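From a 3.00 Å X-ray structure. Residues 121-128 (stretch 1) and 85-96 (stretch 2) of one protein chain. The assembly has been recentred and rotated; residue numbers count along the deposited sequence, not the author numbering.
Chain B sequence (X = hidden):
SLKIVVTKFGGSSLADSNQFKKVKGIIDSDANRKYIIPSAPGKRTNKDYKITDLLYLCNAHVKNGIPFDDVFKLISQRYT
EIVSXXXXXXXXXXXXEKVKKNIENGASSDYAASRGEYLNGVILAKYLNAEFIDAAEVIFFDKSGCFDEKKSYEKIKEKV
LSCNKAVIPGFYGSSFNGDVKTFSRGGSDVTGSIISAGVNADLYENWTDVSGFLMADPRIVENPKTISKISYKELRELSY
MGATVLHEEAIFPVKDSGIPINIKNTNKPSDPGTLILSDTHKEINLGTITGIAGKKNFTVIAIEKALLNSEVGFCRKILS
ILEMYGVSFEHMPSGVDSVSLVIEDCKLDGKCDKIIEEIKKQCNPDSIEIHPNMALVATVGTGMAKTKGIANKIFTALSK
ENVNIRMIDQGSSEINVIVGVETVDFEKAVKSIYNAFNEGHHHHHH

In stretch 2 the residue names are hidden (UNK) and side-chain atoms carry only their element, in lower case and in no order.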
ATOM      1  N   GLY B 121      44.172  -0.155  16.578  1.00 49.96           N
ATOM      2  CA  GLY B 121      44.878   0.489  15.491  1.00 49.15           C
ATOM      3  C   GLY B 121      46.360   0.504  15.751  1.00 48.44           C
ATOM      4  O   GLY B 121      47.142   0.092  14.911  1.00 47.97           O
ATOM      5  N   VAL B 122      46.738   0.967  16.935  1.00 48.60           N
ATOM      6  CA  VAL B 122      48.151   1.156  17.257  1.00 49.03           C
ATOM      7  C   VAL B 122      48.864  -0.192  17.371  1.00 49.03           C
ATOM      8  O   VAL B 122      50.028  -0.311  16.986  1.00 49.52           O
ATOM      9  CB  VAL B 122      48.339   2.000  18.533  1.00 48.63           C
ATOM     10  CG1 VAL B 122      47.740   3.381  18.339  1.00 48.16           C
ATOM     11  CG2 VAL B 122      47.699   1.318  19.725  1.00 49.03           C
ATOM     12  N   ILE B 123      48.150  -1.200  17.871  1.00 48.41           N
ATOM     13  CA  ILE B 123      48.677  -2.558  17.981  1.00 48.74           C
ATOM     14  C   ILE B 123      48.910  -3.151  16.600  1.00 50.04           C
ATOM     15  O   ILE B 123      49.963  -3.730  16.331  1.00 50.90           O
ATOM     16  CB  ILE B 123      47.706  -3.485  18.736  1.00 47.72           C
ATOM     17  CG1 ILE B 123      47.617  -3.092  20.204  1.00 47.35           C
ATOM     18  CG2 ILE B 123      48.148  -4.936  18.628  1.00 47.73           C
ATOM     19  CD1 ILE B 123      46.554  -3.852  20.958  1.00 47.17           C
ATOM     20  N   LEU B 124      47.909  -3.013  15.737  1.00 50.92           N
ATOM     21  CA  LEU B 124      47.981  -3.559  14.390  1.00 52.32           C
ATOM     22  C   LEU B 124      49.043  -2.898  13.533  1.00 52.94           C
ATOM     23  O   LEU B 124      49.652  -3.557  12.708  1.00 55.19           O
ATOM     24  CB  LEU B 124      46.636  -3.441  13.669  1.00 53.10           C
ATOM     25  CG  LEU B 124      45.620  -4.571  13.845  1.00 53.93           C
ATOM     26  CD1 LEU B 124      44.839  -4.771  12.546  1.00 53.12           C
ATOM     27  CD2 LEU B 124      46.298  -5.874  14.259  1.00 54.95           C
ATOM     28  N   ALA B 125      49.258  -1.601  13.706  1.00 52.78           N
ATOM     29  CA  ALA B 125      50.294  -0.924  12.938  1.00 54.00           C
ATOM     30  C   ALA B 125      51.649  -1.562  13.251  1.00 55.25           C
ATOM     31  O   ALA B 125      52.474  -1.767  12.360  1.00 56.32           O
ATOM     32  CB  ALA B 125      50.311   0.570  13.237  1.00 53.05           C
ATOM     33  N   LYS B 126      51.863  -1.898  14.519  1.00 55.77           N
ATOM     34  CA  LYS B 126      53.111  -2.526  14.925  1.00 56.96           C
ATOM     35  C   LYS B 126      53.148  -3.945  14.406  1.00 56.56           C
ATOM     36  O   LYS B 126      54.097  -4.336  13.734  1.00 58.29           O
ATOM     37  CB  LYS B 126      53.260  -2.522  16.449  1.00 57.72           C
ATOM     38  CG  LYS B 126      54.675  -2.774  16.936  1.00 59.09           C
ATOM     39  CD  LYS B 126      55.599  -1.599  16.648  1.00 60.10           C
ATOM     40  CE  LYS B 126      57.056  -2.043  16.581  1.00 62.95           C
ATOM     41  NZ  LYS B 126      57.927  -1.053  15.884  1.00 64.64           N
ATOM     42  N   TYR B 127      52.087  -4.690  14.692  1.00 54.92           N
ATOM     43  CA  TYR B 127      52.024  -6.119  14.404  1.00 54.61           C
ATOM     44  C   TYR B 127      52.108  -6.436  12.927  1.00 54.71           C
ATOM     45  O   TYR B 127      52.635  -7.490  12.546  1.00 55.38           O
ATOM     46  CB  TYR B 127      50.729  -6.691  14.964  1.00 53.91           C
ATOM     47  CG  TYR B 127      50.579  -8.193  14.850  1.00 53.73           C
ATOM     48  CD1 TYR B 127      49.455  -8.750  14.264  1.00 53.93           C
ATOM     49  CD2 TYR B 127      51.538  -9.048  15.350  1.00 54.11           C
ATOM     50  CE1 TYR B 127      49.297 -10.120  14.178  1.00 54.66           C
ATOM     51  CE2 TYR B 127      51.393 -10.418  15.263  1.00 54.91           C
ATOM     52  CZ  TYR B 127      50.273 -10.946  14.677  1.00 55.15           C
ATOM     53  OH  TYR B 127      50.120 -12.306  14.586  1.00 56.88           O
ATOM     54  N   LEU B 128      51.583  -5.529  12.107  1.00 54.36           N
ATOM     55  CA  LEU B 128      51.566  -5.699  10.649  1.00 55.50           C
ATOM     56  C   LEU B 128      52.597  -4.812   9.967  1.00 56.80           C
ATOM     57  O   LEU B 128      52.607  -4.704   8.739  1.00 58.13           O
ATOM     58  CB  LEU B 128      50.177  -5.382  10.084  1.00 54.12           C
ATOM     59  CG  LEU B 128      49.026  -6.169  10.711  1.00 53.44           C
ATOM     60  CD1 LEU B 128      47.676  -5.635  10.250  1.00 52.10           C
ATOM     61  CD2 LEU B 128      49.174  -7.649  10.393  1.00 53.88           C
ATOM     62  N   UNK B  85      50.455 -12.299  24.185  1.00 61.28           N
ATOM     63  CA  UNK B  85      50.293 -13.551  23.440  1.00 61.48           C
ATOM     64  C   UNK B  85      50.814 -13.444  22.018  1.00 60.00           C
ATOM     65  O   UNK B  85      51.335 -14.409  21.485  1.00 61.02           O
ATOM     66  o   UNK B  85      46.294 -14.272  26.024  1.00 68.33           O
ATOM     67  c   UNK B  85      48.821 -13.963  23.392  1.00 62.70           C
ATOM     68  c   UNK B  85      46.766 -14.259  24.861  1.00 66.33           C
ATOM     69  o   UNK B  85      46.057 -14.055  23.840  1.00 65.77           O
ATOM     70  c   UNK B  85      48.266 -14.489  24.705  1.00 64.79           C
ATOM     71  N   UNK B  86      50.652 -12.281  21.398  1.00 58.57           N
ATOM     72  CA  UNK B  86      51.227 -12.030  20.070  1.00 58.47           C
ATOM     73  C   UNK B  86      52.716 -11.732  20.165  1.00 58.69           C
ATOM     74  O   UNK B  86      53.425 -11.775  19.162  1.00 57.81           O
ATOM     75  c   UNK B  86      48.700 -12.549  18.778  1.00 56.22           C
ATOM     76  c   UNK B  86      49.311 -11.193  18.468  1.00 55.65           C
ATOM     77  c   UNK B  86      50.509 -10.869  19.361  1.00 56.69           C
ATOM     78  c   UNK B  86      48.277 -10.080  18.558  1.00 53.83           C
ATOM     79  N   UNK B  87      53.174 -11.396  21.367  1.00 60.06           N
ATOM     80  CA  UNK B  87      54.591 -11.229  21.640  1.00 61.88           C
ATOM     81  C   UNK B  87      55.155 -10.073  20.807  1.00 62.71           C
ATOM     82  O   UNK B  87      56.225 -10.170  20.213  1.00 64.35           O
ATOM     83  o   UNK B  87      57.563 -12.831  20.669  1.00 64.23           O
ATOM     84  n   UNK B  87      57.223 -12.000  22.728  1.00 62.74           N
ATOM     85  c   UNK B  87      56.798 -12.475  21.567  1.00 63.27           C
ATOM     86  c   UNK B  87      55.308 -12.559  21.374  1.00 62.84           C
ATOM     87  N   UNK B  88      54.423  -8.966  20.794  1.00 62.97           N
ATOM     88  CA  UNK B  88      54.746  -7.831  19.940  1.00 63.78           C
ATOM     89  C   UNK B  88      55.706  -6.892  20.651  1.00 65.74           C
ATOM     90  O   UNK B  88      55.614  -6.700  21.866  1.00 66.32           O
ATOM     91  c   UNK B  88      53.811  -5.886  18.643  1.00 61.73           C
ATOM     92  c   UNK B  88      51.202  -7.402  18.415  1.00 62.09           C
ATOM     93  c   UNK B  88      53.474  -7.066  19.543  1.00 62.71           C
ATOM     94  c   UNK B  88      52.496  -8.033  18.871  1.00 62.73           C
ATOM     95  N   UNK B  89      56.618  -6.297  19.885  1.00 67.93           N
ATOM     96  CA  UNK B  89      57.681  -5.477  20.456  1.00 69.30           C
ATOM     97  C   UNK B  89      57.232  -4.045  20.715  1.00 66.98           C
ATOM     98  O   UNK B  89      57.631  -3.117  20.011  1.00 66.07           O
ATOM     99  o   UNK B  89      60.309  -4.944  21.361  1.00 76.16           O
ATOM    100  o   UNK B  89      60.756  -4.027  19.402  1.00 80.11           O
ATOM    101  c   UNK B  89      58.898  -5.485  19.537  1.00 72.47           C
ATOM    102  c   UNK B  89      60.075  -4.770  20.142  1.00 75.35           C
ATOM    103  N   UNK B  90      56.402  -3.876  21.735  1.00 66.04           N
ATOM    104  CA  UNK B  90      55.875  -2.560  22.077  1.00 66.79           C
ATOM    105  C   UNK B  90      55.459  -2.532  23.513  1.00 66.57           C
ATOM    106  O   UNK B  90      55.376  -3.575  24.168  1.00 67.47           O
ATOM    107  c   UNK B  90      53.375  -2.778  21.761  1.00 70.05           C
ATOM    108 se   UNK B  90      51.917  -2.427  20.496  0.83 75.62          SE
ATOM    109  c   UNK B  90      52.238  -0.513  20.129  1.00 70.64           C
ATOM    110  c   UNK B  90      54.674  -2.198  21.213  1.00 67.99           C
ATOM    111  N   UNK B  91      55.169  -1.326  23.997  1.00 64.94           N
ATOM    112  CA  UNK B  91      54.713  -1.109  25.362  1.00 63.18           C
ATOM    113  C   UNK B  91      53.307  -0.520  25.343  1.00 60.66           C
ATOM    114  O   UNK B  91      53.126   0.700  25.327  1.00 59.40           O
ATOM    115  o   UNK B  91      55.414   1.495  27.769  1.00 64.34           O
ATOM    116  c   UNK B  91      55.677  -0.168  26.084  1.00 64.17           C
ATOM    117  o   UNK B  91      54.426  -0.468  28.076  1.00 65.57           O
ATOM    118  c   UNK B  91      55.131   0.324  27.405  1.00 64.92           C
ATOM    119  N   UNK B  92      52.313  -1.399  25.358  1.00 59.43           N
ATOM    120  CA  UNK B  92      50.916  -0.986  25.242  1.00 58.04           C
ATOM    121  C   UNK B  92      50.457  -0.128  26.427  1.00 58.50           C
ATOM    122  O   UNK B  92      49.549   0.699  26.287  1.00 58.26           O
ATOM    123  c   UNK B  92      49.983  -2.210  25.066  1.00 56.77           C
ATOM    124  c   UNK B  92      48.538  -0.906  23.414  1.00 55.54           C
ATOM    125  c   UNK B  92      48.572  -1.778  24.650  1.00 55.99           C
ATOM    126  c   UNK B  92      49.930  -3.037  26.340  1.00 56.67           C
ATOM    127  N   UNK B  93      51.082  -0.320  27.587  1.00 59.10           N
ATOM    128  CA  UNK B  93      50.740   0.459  28.769  1.00 59.07           C
ATOM    129  C   UNK B  93      50.912   1.954  28.513  1.00 59.04           C
ATOM    130  O   UNK B  93      50.095   2.750  28.945  1.00 58.44           O
ATOM    131  c   UNK B  93      51.579   0.019  29.950  1.00 60.08           C
ATOM    132  N   UNK B  94      51.966   2.331  27.798  1.00 60.44           N
ATOM    133  CA  UNK B  94      52.171   3.728  27.411  1.00 61.86           C
ATOM    134  C   UNK B  94      50.890   4.298  26.797  1.00 61.25           C
ATOM    135  O   UNK B  94      50.538   5.450  27.035  1.00 62.07           O
ATOM    136  c   UNK B  94      53.864   6.540  23.763  1.00 68.82           C
ATOM    137  c   UNK B  94      53.534   6.374  26.513  1.00 68.57           C
ATOM    138  c   UNK B  94      53.694   7.613  25.901  1.00 70.64           C
ATOM    139  c   UNK B  94      53.699   5.307  24.383  1.00 68.47           C
ATOM    140  c   UNK B  94      53.859   7.690  24.523  1.00 69.87           C
ATOM    141  o   UNK B  94      54.029   8.914  23.915  1.00 70.77           O
ATOM    142  c   UNK B  94      53.351   3.842  26.428  1.00 63.83           C
ATOM    143  c   UNK B  94      53.522   5.202  25.764  1.00 66.48           C
ATOM    144  N   UNK B  95      50.196   3.475  26.017  1.00 59.77           N
ATOM    145  CA  UNK B  95      48.969   3.884  25.355  1.00 58.41           C
ATOM    146  C   UNK B  95      47.789   3.807  26.298  1.00 58.73           C
ATOM    147  O   UNK B  95      47.083   4.795  26.481  1.00 60.07           O
ATOM    148  c   UNK B  95      49.823   3.243  23.107  1.00 57.01           C
ATOM    149  c   UNK B  95      51.884   2.557  22.054  1.00 56.05           C
ATOM    150  o   UNK B  95      52.827   3.932  20.350  1.00 55.48           O
ATOM    151  c   UNK B  95      48.735   3.031  24.116  1.00 57.19           C
ATOM    152  c   UNK B  95      51.850   3.688  21.267  1.00 55.53           C
ATOM    153  c   UNK B  95      50.875   2.342  22.975  1.00 56.65           C
ATOM    154  c   UNK B  95      50.830   4.593  21.383  1.00 56.52           C
ATOM    155  c   UNK B  95      49.825   4.374  22.305  1.00 56.98           C
ATOM    156  N   UNK B  96      47.579   2.642  26.903  1.00 58.12           N
ATOM    157  CA  UNK B  96      46.534   2.485  27.912  1.00 57.95           C
ATOM    158  C   UNK B  96      46.633   3.572  28.987  1.00 59.53           C
ATOM    159  O   UNK B  96      45.702   4.357  29.178  1.00 60.65           O
ATOM    160  c   UNK B  96      46.256  -0.039  27.612  1.00 56.80           C
ATOM    161  c   UNK B  96      44.748  -0.265  27.595  1.00 56.65           C
ATOM    162  c   UNK B  96      46.623   1.108  28.553  1.00 57.36           C
ATOM    163  c   UNK B  96      46.997  -1.305  28.001  1.00 56.78           C
TER

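Position 85 has three side-chain carbons in a row, the third carrying two oxygens. It lies out of reach of stretch 1. This is Glu85.

Position 86 has four carbons, forked at the second. The fork carbon sits over one face of the Tyr127 ring. The residue is Leu86, and its CG is 3.9 Å from Tyr127 CE2. Leu86 CG lies over the face of the Tyr127 ring, 4.2 Å from its centroid and 25° off the normal, a CH-pi contact.

Position 87 has two carbons, the second bearing one oxygen and one nitrogen. It touches nothing on stretch 1. It is Asn87, the first residue to leave helical phi/psi after the preceding helix. Its phi is positive, and two bonds reach back into the last turn, a Schellman motif.

Position 88 has four carbons, forked at the first, with one arm two carbons long. It meets Ile123, Lys126 and Tyr127. This is Ile88. Its CD1 lies 3.5 Å from Tyr127 CD2 and 3.9 Å from Ile123 CG2, while its CG2 lies 3.7 Å from Lys126 CG.

Position 89 has two carbons, the second with two oxygens. Its backbone O is 3.6 Å from Lys126 CE. It is Asp89. No salt bridge forms with the lysine.

Position 90 is an unbranched chain: two carbons, a selenium, one carbon. It packs on Val122, Ile123 and Lys126. The selenium identifies selenomethionine, Met90. Its SE is 4.1 Å from Ile123 CA, and its CE is 3.8 Å from Val122 O.

Position 91 has two carbons and two terminal oxygens, with no contact. It is Asp91.

Position 92 has four carbons, forked at the first, with one two-carbon arm. CA-to-CB points sideways, but the end of the side chain comes nearer to Val122 and Ile123. This is Ile92. Its CD1 is 4.0 Å from Ile123 CG1 and 4.4 Å from Val122 CG2.

Position 93 has a single carbon, out of reach: Ala93.

Position 94 has one carbon, then a six-carbon ring bearing an oxygen, also out of reach: Tyr94.

Position 95 has the same atoms, but its ring approaches Val122. It is Tyr95. Val122 CG2 lies over one ring face, 4.4 Å from Tyr95 CG.

Position 96 has four carbons, forked at the second, with no contact: Leu96.

The contact is mainly apolar, with no hydrogen bond across it, and buries 482 Å² in total. The loop around Ile88 and Met90 lies beside Ile123, Lys126 and Tyr127. The two helices are nearly antiparallel, at 158°, and their axes come within 11.3 Å at closest approach. Side chains bridge that gap.

Stretch 2, residues 85-96: ELNIDMDIAYYL
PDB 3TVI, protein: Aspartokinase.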